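Local coordinates for protein intracellular growth locus, subunit C (Francisella tularensis subsp. tularensis, PDB 2QWU) that is encoded in the Francisella pathogenicity island and probably serves as an Hcp-like tube component of its type VI secretion system, supporting growth inside host cells, at residues K47-I55 and A64-S72; S144-S152 and G182-L190. The protein carries 2 engineered substitutions. All coordinates share one frame; numbering follows the deposited sequence. Where two conformers were deposited one is given.

Contact 1 (47-55 with 64-72) and contact 2 (144-152 with 182-190) lie on opposite sides of the centre of the chain, with centres 23 Å apart and nearest atoms about 11 Å apart, so they do not touch. Contact 1 comes wholly before contact 2 along the chain. Both reach the same large antiparallel sheet. Contact 1 ties together the loop regions leading into strand 71-79, whereas contact 2 pairs strand 147-150 with the end of 173-184. Strand 71-79 starts in contact 1, and its later residues touch Leu146 and Leu190 of contact 2; strand 86-96 touches both. Contact 1 thus joins two parts of the connection into the sheet, contact 2 two strands far apart in sequence.

Contact 1 of 2, residues K47-I55 and A64-S72; sequences KLDKNIVAI and ADSATAAAS
Lys50, Ala67 and Ala70 have the most surface buried here, and all three pack chiefly against backbone. The Lys50 chain leaves with CG anti to the backbone N (chi1 -174°) and runs extended alongside the other segment: CG lies by the Ala69 amide, and CE reaches 3.5 Å from Thr68 O. From the other segment, Ala67 presses its methyl against the loop, with CB 3.2 Å from Lys50 O and also beside Asn51 CA. Ala70 gives a CA-H...O contact to Asp49 O at 3.5 Å, while its CB rests on Asp49 O and Leu48 O, with Leu48 CB a little farther off. Between them the backbones share a single antiparallel bridge made irregular by classic beta bulges: Ile52 N donates to Ala69 O at 3.0 Å, and Ile52 O is gripped twice, by Thr68 N at 2.8 Å and Ala69 N at 3.0 Å. Thr68 OG1 adds a bond to Ala54 O (2.8 Å). Farther along, Val53 CG1 and Ile55 CD1 close on Ala64 CB. Strand 37-43 holds this region from one flank, with Phe37 on Ala54 and Ala69 and Ile38 bonded to the Ala70-Ala71 bulge; strand 86-96 meets Leu48 and Ile52, and its Leu94 O takes Asn51 ND2.

Contact 2 of 2, residues S144-S152 and G182-L190; sequences SNLELYPIS and GLTTSQGSL
Tyr149 and Thr184 leave neighbouring strands on the same face and run alongside each other, and the threonine methyl lies over one face of the ring: Thr184 CG2 sits 3.8 Å from the Tyr149 ring centroid, 29° off the normal, a CH-pi contact. Tyr149 chi1 of 64° puts CG between its backbone N and carbonyl carbon, which folds the ring back over the partner strand. In Thr184, with the hydroxyl anti to the backbone N (chi1 -177°), where it bonds to Pro85 O, CG2 is left facing the ring. This hydrogen-bonded antiparallel pair is joined by Thr184 N to Tyr149 O (2.8 Å) and Tyr149 N to Thr184 O (3.1 Å). Ile151 N to Gly182 O extends the pairing, and Ile151 lays CG1 across Thr184 CB. Next along the chain, Thr185 OG1 accepts from Gln187 N at 3.2 Å, the bond of an ST turn, and donates across to Glu147 O at 2.7 Å. Leu146 CD1 then packs 3.4 Å from Gln187 OE1. The rotation of the Gln187 amide is fixed by the NE2 bond to Ser189 O (3.0 Å), which lies in the amide plane, while waters link OE1 to Ser144 O and Glu147 N. Leu148 and Leu183 cross at about a right angle, their CD1 atoms 3.9 Å apart. Strand 147-150 also pairs with 120-122, while side chains of 86-96 cover Leu148 and Leu183, and those of 71-79 meet Leu146 and Leu190.

Contact 1 of 2, residues K47-I55 and A64-S72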
ATOM      1  N   LYS A  47      -0.832  14.203  -6.996  1.00 26.79           N
ATOM      2  CA  LYS A  47      -1.210  12.974  -7.708  1.00 27.30           C
ATOM      3  C   LYS A  47       0.022  12.296  -8.316  1.00 27.20           C
ATOM      4  O   LYS A  47       0.777  12.919  -9.075  1.00 27.45           O
ATOM      5  CB  LYS A  47      -2.207  13.318  -8.826  1.00 28.76           C
ATOM      6  CG  LYS A  47      -3.561  13.637  -8.290  1.00 33.17           C
ATOM      7  CD  LYS A  47      -4.556  14.215  -9.331  1.00 37.32           C
ATOM      8  CE  LYS A  47      -5.716  14.920  -8.588  1.00 39.75           C
ATOM      9  NZ  LYS A  47      -6.950  15.121  -9.441  1.00 41.78           N
ATOM     10  N   LEU A  48       0.253  11.029  -7.989  1.00 23.99           N
ATOM     11  CA  LEU A  48       1.404  10.352  -8.578  1.00 24.08           C
ATOM     12  C   LEU A  48       0.991   9.847  -9.966  1.00 22.62           C
ATOM     13  O   LEU A  48      -0.139   9.418 -10.152  1.00 24.15           O
ATOM     14  CB  LEU A  48       1.849   9.158  -7.705  1.00 23.39           C
ATOM     15  CG  LEU A  48       2.714   9.294  -6.430  1.00 25.35           C
ATOM     16  CD1 LEU A  48       4.189   9.596  -6.788  1.00 25.12           C
ATOM     17  CD2 LEU A  48       2.146  10.373  -5.515  1.00 24.93           C
ATOM     18  N   ASP A  49       1.905   9.907 -10.936  1.00 25.06           N
ATOM     19  CA  ASP A  49       1.636   9.394 -12.283  1.00 25.98           C
ATOM     20  C   ASP A  49       1.506   7.874 -12.248  1.00 25.48           C
ATOM     21  O   ASP A  49       2.198   7.188 -11.478  1.00 24.98           O
ATOM     22  CB  ASP A  49       2.789   9.707 -13.252  1.00 29.53           C
ATOM     23  CG  ASP A  49       3.028  11.202 -13.441  1.00 35.02           C
ATOM     24  OD1 ASP A  49       2.067  12.020 -13.357  1.00 37.44           O
ATOM     25  OD2 ASP A  49       4.217  11.543 -13.689  1.00 38.71           O
ATOM     26  N   LYS A  50       0.605   7.342 -13.065  1.00 23.51           N
ATOM     27  CA  LYS A  50       0.414   5.894 -13.169  1.00 23.33           C
ATOM     28  C   LYS A  50       1.450   5.470 -14.230  1.00 22.71           C
ATOM     29  O   LYS A  50       1.183   5.499 -15.417  1.00 22.34           O
ATOM     30  CB  LYS A  50      -1.001   5.629 -13.651  1.00 24.95           C
ATOM     31  CG  LYS A  50      -1.392   4.173 -13.667  1.00 25.68           C
ATOM     32  CD  LYS A  50      -2.705   4.107 -14.428  1.00 29.74           C
ATOM     33  CE  LYS A  50      -3.405   2.848 -14.121  1.00 31.57           C
ATOM     34  NZ  LYS A  50      -4.623   2.830 -14.988  1.00 32.51           N
ATOM     35  N   ASN A  51       2.648   5.090 -13.789  1.00 20.04           N
ATOM     36  CA  ASN A  51       3.744   4.805 -14.697  1.00 20.46           C
ATOM     37  C   ASN A  51       4.495   3.510 -14.438  1.00 20.27           C
ATOM     38  O   ASN A  51       5.583   3.284 -14.979  1.00 22.47           O
ATOM     39  CB  ASN A  51       4.738   5.981 -14.634  1.00 20.38           C
ATOM     40  CG  ASN A  51       5.317   6.169 -13.246  1.00 18.71           C
ATOM     41  OD1 ASN A  51       4.959   5.443 -12.339  1.00 18.33           O
ATOM     42  ND2 ASN A  51       6.176   7.167 -13.073  1.00 18.57           N
ATOM     43  N   ILE A  52       3.937   2.638 -13.604  1.00 18.17           N
ATOM     44  CA  ILE A  52       4.600   1.389 -13.346  1.00 18.17           C
ATOM     45  C   ILE A  52       3.830   0.294 -14.026  1.00 18.12           C
ATOM     46  O   ILE A  52       2.591   0.223 -13.862  1.00 18.58           O
ATOM     47  CB  ILE A  52       4.665   1.078 -11.817  1.00 15.63           C
ATOM     48  CG1 ILE A  52       5.484   2.158 -11.103  1.00 16.64           C
ATOM     49  CG2 ILE A  52       5.195  -0.348 -11.621  1.00 17.42           C
ATOM     50  CD1 ILE A  52       5.339   2.090  -9.556  1.00 17.65           C
ATOM     51  N   VAL A  53       4.532  -0.523 -14.810  1.00 18.03           N
ATOM     52  CA  VAL A  53       3.865  -1.657 -15.477  1.00 18.49           C
ATOM     53  C   VAL A  53       3.849  -2.814 -14.475  1.00 17.89           C
ATOM     54  O   VAL A  53       4.708  -3.713 -14.513  1.00 19.49           O
ATOM     55  CB  VAL A  53       4.582  -2.028 -16.791  1.00 19.34           C
ATOM     56  CG1 VAL A  53       3.818  -3.115 -17.504  1.00 20.08           C
ATOM     57  CG2 VAL A  53       4.650  -0.764 -17.686  1.00 20.48           C
ATOM     58  N   ALA A  54       2.887  -2.753 -13.551  1.00 18.44           N
ATOM     59  CA  ALA A  54       2.778  -3.746 -12.471  1.00 16.68           C
ATOM     60  C   ALA A  54       2.051  -4.965 -12.969  1.00 18.58           C
ATOM     61  O   ALA A  54       1.098  -4.892 -13.818  1.00 17.67           O
ATOM     62  CB  ALA A  54       2.069  -3.148 -11.266  1.00 16.45           C
ATOM     63  N   ILE A  55       2.488  -6.098 -12.448  1.00 15.01           N
ATOM     64  CA  ILE A  55       1.973  -7.385 -12.902  1.00 16.64           C
ATOM     65  C   ILE A  55       1.083  -8.057 -11.845  1.00 18.12           C
ATOM     66  O   ILE A  55       1.546  -8.345 -10.725  1.00 16.60           O
ATOM     67  CB  ILE A  55       3.172  -8.310 -13.229  1.00 16.50           C
ATOM     68  CG1 ILE A  55       4.150  -7.638 -14.213  1.00 19.16           C
ATOM     69  CG2 ILE A  55       2.633  -9.688 -13.715  1.00 16.41           C
ATOM     70  CD1 ILE A  55       3.532  -7.386 -15.612  1.00 21.38           C
ATOM     71  N   ALA A  64       1.955  -7.627 -21.022  1.00 34.06           N
ATOM     72  CA  ALA A  64       1.911  -6.384 -20.241  1.00 36.04           C
ATOM     73  C   ALA A  64       2.587  -5.261 -21.031  1.00 37.57           C
ATOM     74  O   ALA A  64       3.739  -5.389 -21.442  1.00 40.95           O
ATOM     75  CB  ALA A  64       2.627  -6.578 -18.928  1.00 34.39           C
ATOM     76  N   ASP A  65       1.884  -4.170 -21.268  1.00 37.67           N
ATOM     77  CA  ASP A  65       2.523  -3.100 -21.989  1.00 38.37           C
ATOM     78  C   ASP A  65       2.250  -1.732 -21.369  1.00 37.06           C
ATOM     79  O   ASP A  65       3.184  -0.961 -21.109  1.00 39.07           O
ATOM     80  CB  ASP A  65       2.104  -3.165 -23.446  1.00 42.38           C
ATOM     81  CG  ASP A  65       0.603  -3.263 -23.618  1.00 46.22           C
ATOM     82  OD1 ASP A  65      -0.092  -3.761 -22.693  1.00 48.52           O
ATOM     83  OD2 ASP A  65       0.116  -2.847 -24.701  1.00 50.13           O
ATOM     84  N   SER A  66       0.998  -1.433 -21.072  1.00 34.23           N
ATOM     85  CA  SER A  66       0.713  -0.128 -20.507  1.00 32.57           C
ATOM     86  C   SER A  66       0.863  -0.124 -18.993  1.00 27.98           C
ATOM     87  O   SER A  66       0.771  -1.154 -18.356  1.00 26.85           O
ATOM     88  CB  SER A  66      -0.693   0.317 -20.880  1.00 34.53           C
ATOM     89  OG  SER A  66      -1.651  -0.458 -20.162  1.00 40.94           O
ATOM     90  N   ALA A  67       1.125   1.055 -18.439  1.00 26.31           N
ATOM     91  CA  ALA A  67       1.267   1.190 -16.986  1.00 23.73           C
ATOM     92  C   ALA A  67      -0.037   0.826 -16.316  1.00 23.82           C
ATOM     93  O   ALA A  67      -1.140   1.160 -16.777  1.00 23.46           O
ATOM     94  CB  ALA A  67       1.614   2.606 -16.627  1.00 21.13           C
ATOM     95  N   THR A  68       0.078   0.232 -15.143  1.00 21.05           N
ATOM     96  CA  THR A  68      -1.104  -0.218 -14.424  1.00 21.22           C
ATOM     97  C   THR A  68      -1.121   0.273 -13.010  1.00 20.50           C
ATOM     98  O   THR A  68      -2.132   0.141 -12.306  1.00 19.29           O
ATOM     99  CB  THR A  68      -1.147  -1.778 -14.355  1.00 22.12           C
ATOM    100  OG1 THR A  68       0.082  -2.267 -13.807  1.00 23.41           O
ATOM    101  CG2 THR A  68      -1.307  -2.381 -15.750  1.00 25.00           C
ATOM    102  N   ALA A  69       0.006   0.814 -12.552  1.00 19.52           N
ATOM    103  CA  ALA A  69       0.051   1.237 -11.156  1.00 18.72           C
ATOM    104  C   ALA A  69       0.765   2.568 -10.933  1.00 16.66           C
ATOM    105  O   ALA A  69       1.704   2.869 -11.655  1.00 17.74           O
ATOM    106  CB  ALA A  69       0.794   0.164 -10.329  1.00 19.79           C
ATOM    107  N   ALA A  70       0.254   3.344  -9.978  1.00 15.78           N
ATOM    108  CA  ALA A  70       0.898   4.585  -9.554  1.00 15.58           C
ATOM    109  C   ALA A  70       1.876   4.243  -8.385  1.00 15.68           C
ATOM    110  O   ALA A  70       2.832   4.990  -8.123  1.00 16.12           O
ATOM    111  CB  ALA A  70      -0.174   5.594  -9.070  1.00 16.45           C
ATOM    112  N   ALA A  71       1.619   3.138  -7.681  1.00 14.37           N
ATOM    113  CA  ALA A  71       2.481   2.768  -6.543  1.00 15.92           C
ATOM    114  C   ALA A  71       2.317   1.320  -6.206  1.00 16.87           C
ATOM    115  O   ALA A  71       1.264   0.735  -6.488  1.00 16.55           O
ATOM    116  CB  ALA A  71       2.109   3.574  -5.293  1.00 15.39           C
ATOM    117  N   SER A  72       3.360   0.721  -5.622  1.00 13.80           N
ATOM    118  CA  SER A  72       3.245  -0.628  -5.119  1.00 15.54           C
ATOM    119  C   SER A  72       3.059  -0.428  -3.602  1.00 17.18           C
ATOM    120  O   SER A  72       3.404   0.648  -3.046  1.00 16.74           O
ATOM    121  CB  SER A  72       4.536  -1.421  -5.331  1.00 17.50           C
ATOM    122  OG  SER A  72       5.595  -0.758  -4.628  1.00 18.99           O
TER
HETATM  123  O   HOH W   1       5.020   5.710  -9.559  1.00 17.31           O

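Contact 2 of 2, residues S144-S152 and G182-L190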
ATOM      1  N   SER A 144      -8.589  -0.705  -1.718  1.00 19.89           N
ATOM      2  CA  SER A 144      -9.198   0.252  -2.636  1.00 19.73           C
ATOM      3  C   SER A 144      -9.877   1.412  -1.973  1.00 21.00           C
ATOM      4  O   SER A 144     -10.702   1.232  -1.086  1.00 22.18           O
ATOM      5  CB  SER A 144     -10.191  -0.447  -3.611  1.00 18.48           C
ATOM      6  OG  SER A 144      -9.579  -1.553  -4.264  1.00 19.18           O
ATOM      7  N   ASN A 145      -9.513   2.614  -2.433  1.00 22.15           N
ATOM      8  CA  ASN A 145     -10.077   3.847  -1.952  1.00 21.89           C
ATOM      9  C   ASN A 145      -9.818   4.227  -0.536  1.00 21.62           C
ATOM     10  O   ASN A 145     -10.435   5.163  -0.055  1.00 22.27           O
ATOM     11  CB  ASN A 145     -11.581   3.865  -2.238  1.00 25.22           C
ATOM     12  CG  ASN A 145     -11.855   3.917  -3.739  1.00 29.02           C
ATOM     13  OD1 ASN A 145     -11.094   4.546  -4.480  1.00 30.66           O
ATOM     14  ND2 ASN A 145     -12.921   3.267  -4.192  1.00 31.01           N
ATOM     15  N   LEU A 146      -8.886   3.544   0.134  1.00 20.73           N
ATOM     16  CA  LEU A 146      -8.650   3.865   1.514  1.00 19.10           C
ATOM     17  C   LEU A 146      -8.018   5.245   1.646  1.00 19.29           C
ATOM     18  O   LEU A 146      -7.106   5.565   0.886  1.00 18.62           O
ATOM     19  CB  LEU A 146      -7.757   2.781   2.131  1.00 19.52           C
ATOM     20  CG  LEU A 146      -7.393   2.923   3.609  1.00 21.09           C
ATOM     21  CD1 LEU A 146      -8.599   2.612   4.508  1.00 22.32           C
ATOM     22  CD2 LEU A 146      -6.271   1.855   3.911  1.00 22.23           C
ATOM     23  N   GLU A 147      -8.498   6.053   2.607  1.00 18.81           N
ATOM     24  CA  GLU A 147      -7.933   7.364   2.870  1.00 19.88           C
ATOM     25  C   GLU A 147      -7.286   7.337   4.256  1.00 19.05           C
ATOM     26  O   GLU A 147      -7.928   7.013   5.275  1.00 20.32           O
ATOM     27  CB  GLU A 147      -8.977   8.477   2.865  1.00 21.55           C
ATOM     28  CG  GLU A 147      -8.329   9.863   3.020  1.00 26.21           C
ATOM     29  CD  GLU A 147      -9.287  11.001   2.646  1.00 32.34           C
ATOM     30  OE1 GLU A 147      -9.972  11.510   3.548  1.00 35.35           O
ATOM     31  OE2 GLU A 147      -9.374  11.368   1.444  1.00 37.21           O
ATOM     32  N   LEU A 148      -6.006   7.644   4.273  1.00 18.05           N
ATOM     33  CA  LEU A 148      -5.245   7.662   5.525  1.00 18.27           C
ATOM     34  C   LEU A 148      -4.841   9.106   5.855  1.00 19.69           C
ATOM     35  O   LEU A 148      -4.691   9.953   4.970  1.00 20.85           O
ATOM     36  CB  LEU A 148      -3.957   6.847   5.367  1.00 19.28           C
ATOM     37  CG  LEU A 148      -4.104   5.377   4.873  1.00 19.46           C
ATOM     38  CD1 LEU A 148      -2.679   4.804   4.443  1.00 21.08           C
ATOM     39  CD2 LEU A 148      -4.644   4.519   5.983  1.00 20.82           C
ATOM     40  N   TYR A 149      -4.633   9.384   7.136  1.00 18.92           N
ATOM     41  CA  TYR A 149      -4.239  10.744   7.519  1.00 21.08           C
ATOM     42  C   TYR A 149      -3.445  10.618   8.811  1.00 21.28           C
ATOM     43  O   TYR A 149      -3.499   9.602   9.479  1.00 20.36           O
ATOM     44  CB  TYR A 149      -5.499  11.645   7.671  1.00 20.88           C
ATOM     45  CG  TYR A 149      -6.455  11.242   8.762  1.00 21.56           C
ATOM     46  CD1 TYR A 149      -6.243  11.654  10.056  1.00 22.80           C
ATOM     47  CD2 TYR A 149      -7.581  10.474   8.482  1.00 21.09           C
ATOM     48  CE1 TYR A 149      -7.144  11.307  11.080  1.00 25.13           C
ATOM     49  CE2 TYR A 149      -8.471  10.107   9.467  1.00 23.89           C
ATOM     50  CZ  TYR A 149      -8.254  10.536  10.762  1.00 25.50           C
ATOM     51  OH  TYR A 149      -9.157  10.200  11.750  1.00 30.89           O
ATOM     52  N   PRO A 150      -2.702  11.662   9.188  1.00 22.33           N
ATOM     53  CA  PRO A 150      -1.896  11.585  10.416  1.00 23.84           C
ATOM     54  C   PRO A 150      -2.702  11.589  11.687  1.00 26.42           C
ATOM     55  O   PRO A 150      -3.689  12.310  11.788  1.00 26.20           O
ATOM     56  CB  PRO A 150      -1.034  12.855  10.361  1.00 23.53           C
ATOM     57  CG  PRO A 150      -1.032  13.230   8.893  1.00 24.32           C
ATOM     58  CD  PRO A 150      -2.423  12.909   8.444  1.00 23.27           C
ATOM     59  N   ILE A 151      -2.264  10.806  12.663  1.00 27.05           N
ATOM     60  CA  ILE A 151      -2.924  10.805  13.962  1.00 30.96           C
ATOM     61  C   ILE A 151      -2.654  12.208  14.527  1.00 31.82           C
ATOM     62  O   ILE A 151      -3.554  12.868  15.077  1.00 33.98           O
ATOM     63  CB  ILE A 151      -2.305   9.755  14.906  1.00 31.27           C
ATOM     64  CG1 ILE A 151      -2.736   8.342  14.469  1.00 30.19           C
ATOM     65  CG2 ILE A 151      -2.763  10.051  16.329  1.00 32.92           C
ATOM     66  CD1 ILE A 151      -1.792   7.242  14.928  1.00 30.25           C
ATOM     67  N   SER A 152      -1.418  12.663  14.363  1.00 32.70           N
ATOM     68  CA  SER A 152      -0.992  13.987  14.821  1.00 33.97           C
ATOM     69  C   SER A 152       0.371  14.278  14.225  1.00 33.27           C
ATOM     70  O   SER A 152       1.027  13.376  13.726  1.00 32.27           O
ATOM     71  CB  SER A 152      -0.881  14.002  16.344  1.00 34.72           C
ATOM     72  OG  SER A 152       0.267  13.271  16.744  1.00 35.47           O
ATOM     73  N   GLY A 182       2.561   6.473  11.818  1.00 19.74           N
ATOM     74  CA  GLY A 182       1.659   7.322  12.591  1.00 20.26           C
ATOM     75  C   GLY A 182       0.410   7.798  11.863  1.00 21.21           C
ATOM     76  O   GLY A 182      -0.016   8.957  12.013  1.00 21.18           O
ATOM     77  N   LEU A 183      -0.164   6.923  11.048  1.00 18.62           N
ATOM     78  CA  LEU A 183      -1.351   7.254  10.284  1.00 18.91           C
ATOM     79  C   LEU A 183      -2.550   6.562  10.916  1.00 19.03           C
ATOM     80  O   LEU A 183      -2.402   5.684  11.722  1.00 19.12           O
ATOM     81  CB  LEU A 183      -1.203   6.708   8.844  1.00 20.48           C
ATOM     82  CG  LEU A 183      -0.143   7.338   7.939  1.00 21.03           C
ATOM     83  CD1 LEU A 183       0.005   6.519   6.615  1.00 19.92           C
ATOM     84  CD2 LEU A 183      -0.575   8.781   7.640  1.00 20.49           C
ATOM     85  N   THR A 184      -3.741   7.003  10.569  1.00 18.58           N
ATOM     86  CA  THR A 184      -4.940   6.308  11.023  1.00 19.34           C
ATOM     87  C   THR A 184      -5.933   6.505   9.867  1.00 20.12           C
ATOM     88  O   THR A 184      -5.552   6.985   8.812  1.00 20.46           O
ATOM     89  CB  THR A 184      -5.470   6.878  12.348  1.00 18.69           C
ATOM     90  OG1 THR A 184      -6.606   6.096  12.752  1.00 21.54           O
ATOM     91  CG2 THR A 184      -5.891   8.324  12.187  1.00 20.28           C
ATOM     92  N   THR A 185      -7.180   6.108  10.027  1.00 20.80           N
ATOM     93  CA  THR A 185      -8.156   6.296   8.935  1.00 20.42           C
ATOM     94  C   THR A 185      -9.529   6.292   9.614  1.00 20.45           C
ATOM     95  O   THR A 185      -9.655   5.743  10.691  1.00 20.67           O
ATOM     96  CB  THR A 185      -8.097   5.085   7.946  1.00 20.44           C
ATOM     97  OG1 THR A 185      -9.130   5.203   6.934  1.00 20.81           O
ATOM     98  CG2 THR A 185      -8.348   3.766   8.685  1.00 21.35           C
ATOM     99  N   SER A 186     -10.555   6.880   9.000  1.00 21.61           N
ATOM    100  CA  SER A 186     -11.905   6.807   9.579  1.00 22.99           C
ATOM    101  C   SER A 186     -12.671   5.582   9.081  1.00 23.45           C
ATOM    102  O   SER A 186     -13.811   5.321   9.519  1.00 23.81           O
ATOM    103  CB  SER A 186     -12.745   8.017   9.181  0.50 24.00           C
ATOM    104  OG  SER A 186     -12.011   9.195   9.332  0.50 22.76           O
ATOM    105  N   GLN A 187     -12.078   4.847   8.149  1.00 22.86           N
ATOM    106  CA  GLN A 187     -12.729   3.645   7.604  1.00 21.68           C
ATOM    107  C   GLN A 187     -12.696   2.614   8.730  1.00 23.28           C
ATOM    108  O   GLN A 187     -11.656   2.424   9.383  1.00 24.90           O
ATOM    109  CB  GLN A 187     -11.978   3.155   6.336  1.00 21.41           C
ATOM    110  CG  GLN A 187     -12.590   1.971   5.671  1.00 22.70           C
ATOM    111  CD  GLN A 187     -12.044   1.740   4.264  1.00 24.96           C
ATOM    112  OE1 GLN A 187     -11.834   2.703   3.491  1.00 26.74           O
ATOM    113  NE2 GLN A 187     -11.817   0.464   3.907  1.00 24.88           N
ATOM    114  N   GLY A 188     -13.829   1.958   8.980  1.00 21.56           N
ATOM    115  CA  GLY A 188     -13.886   1.030  10.110  1.00 21.36           C
ATOM    116  C   GLY A 188     -13.501  -0.418   9.879  1.00 20.86           C
ATOM    117  O   GLY A 188     -13.279  -1.172  10.847  1.00 20.10           O
ATOM    118  N   SER A 189     -13.419  -0.829   8.616  1.00 21.16           N
ATOM    119  CA  SER A 189     -13.072  -2.235   8.338  1.00 20.42           C
ATOM    120  C   SER A 189     -12.429  -2.346   6.963  1.00 21.32           C
ATOM    121  O   SER A 189     -12.442  -1.390   6.182  1.00 20.88           O
ATOM    122  CB  SER A 189     -14.346  -3.104   8.392  1.00 23.17           C
ATOM    123  OG  SER A 189     -15.274  -2.615   7.413  1.00 24.28           O
ATOM    124  N   LEU A 190     -11.826  -3.499   6.688  1.00 20.40           N
ATOM    125  CA  LEU A 190     -11.195  -3.741   5.410  1.00 20.88           C
ATOM    126  C   LEU A 190     -11.450  -5.194   4.999  1.00 19.80           C
ATOM    127  O   LEU A 190     -11.362  -6.097   5.826  1.00 19.82           O
ATOM    128  CB  LEU A 190      -9.658  -3.582   5.538  1.00 23.33           C
ATOM    129  CG  LEU A 190      -9.108  -2.139   5.608  1.00 26.67           C
ATOM    130  CD1 LEU A 190      -7.662  -2.154   6.030  1.00 27.41           C
ATOM    131  CD2 LEU A 190      -9.284  -1.450   4.260  1.00 26.37           C
TER
HETATM  132  O   HOH W   2     -10.755  -0.759   1.041  1.00 25.06           O
HETATM  133  O   HOH W   3     -12.526   2.491   0.816  1.00 32.70           O
HETATM  134  O   HOH W   4     -10.076   8.245   6.509  1.00 24.03           O
HETATM  135  O   HOH W   5     -11.286   5.388   3.497  1.00 25.27           O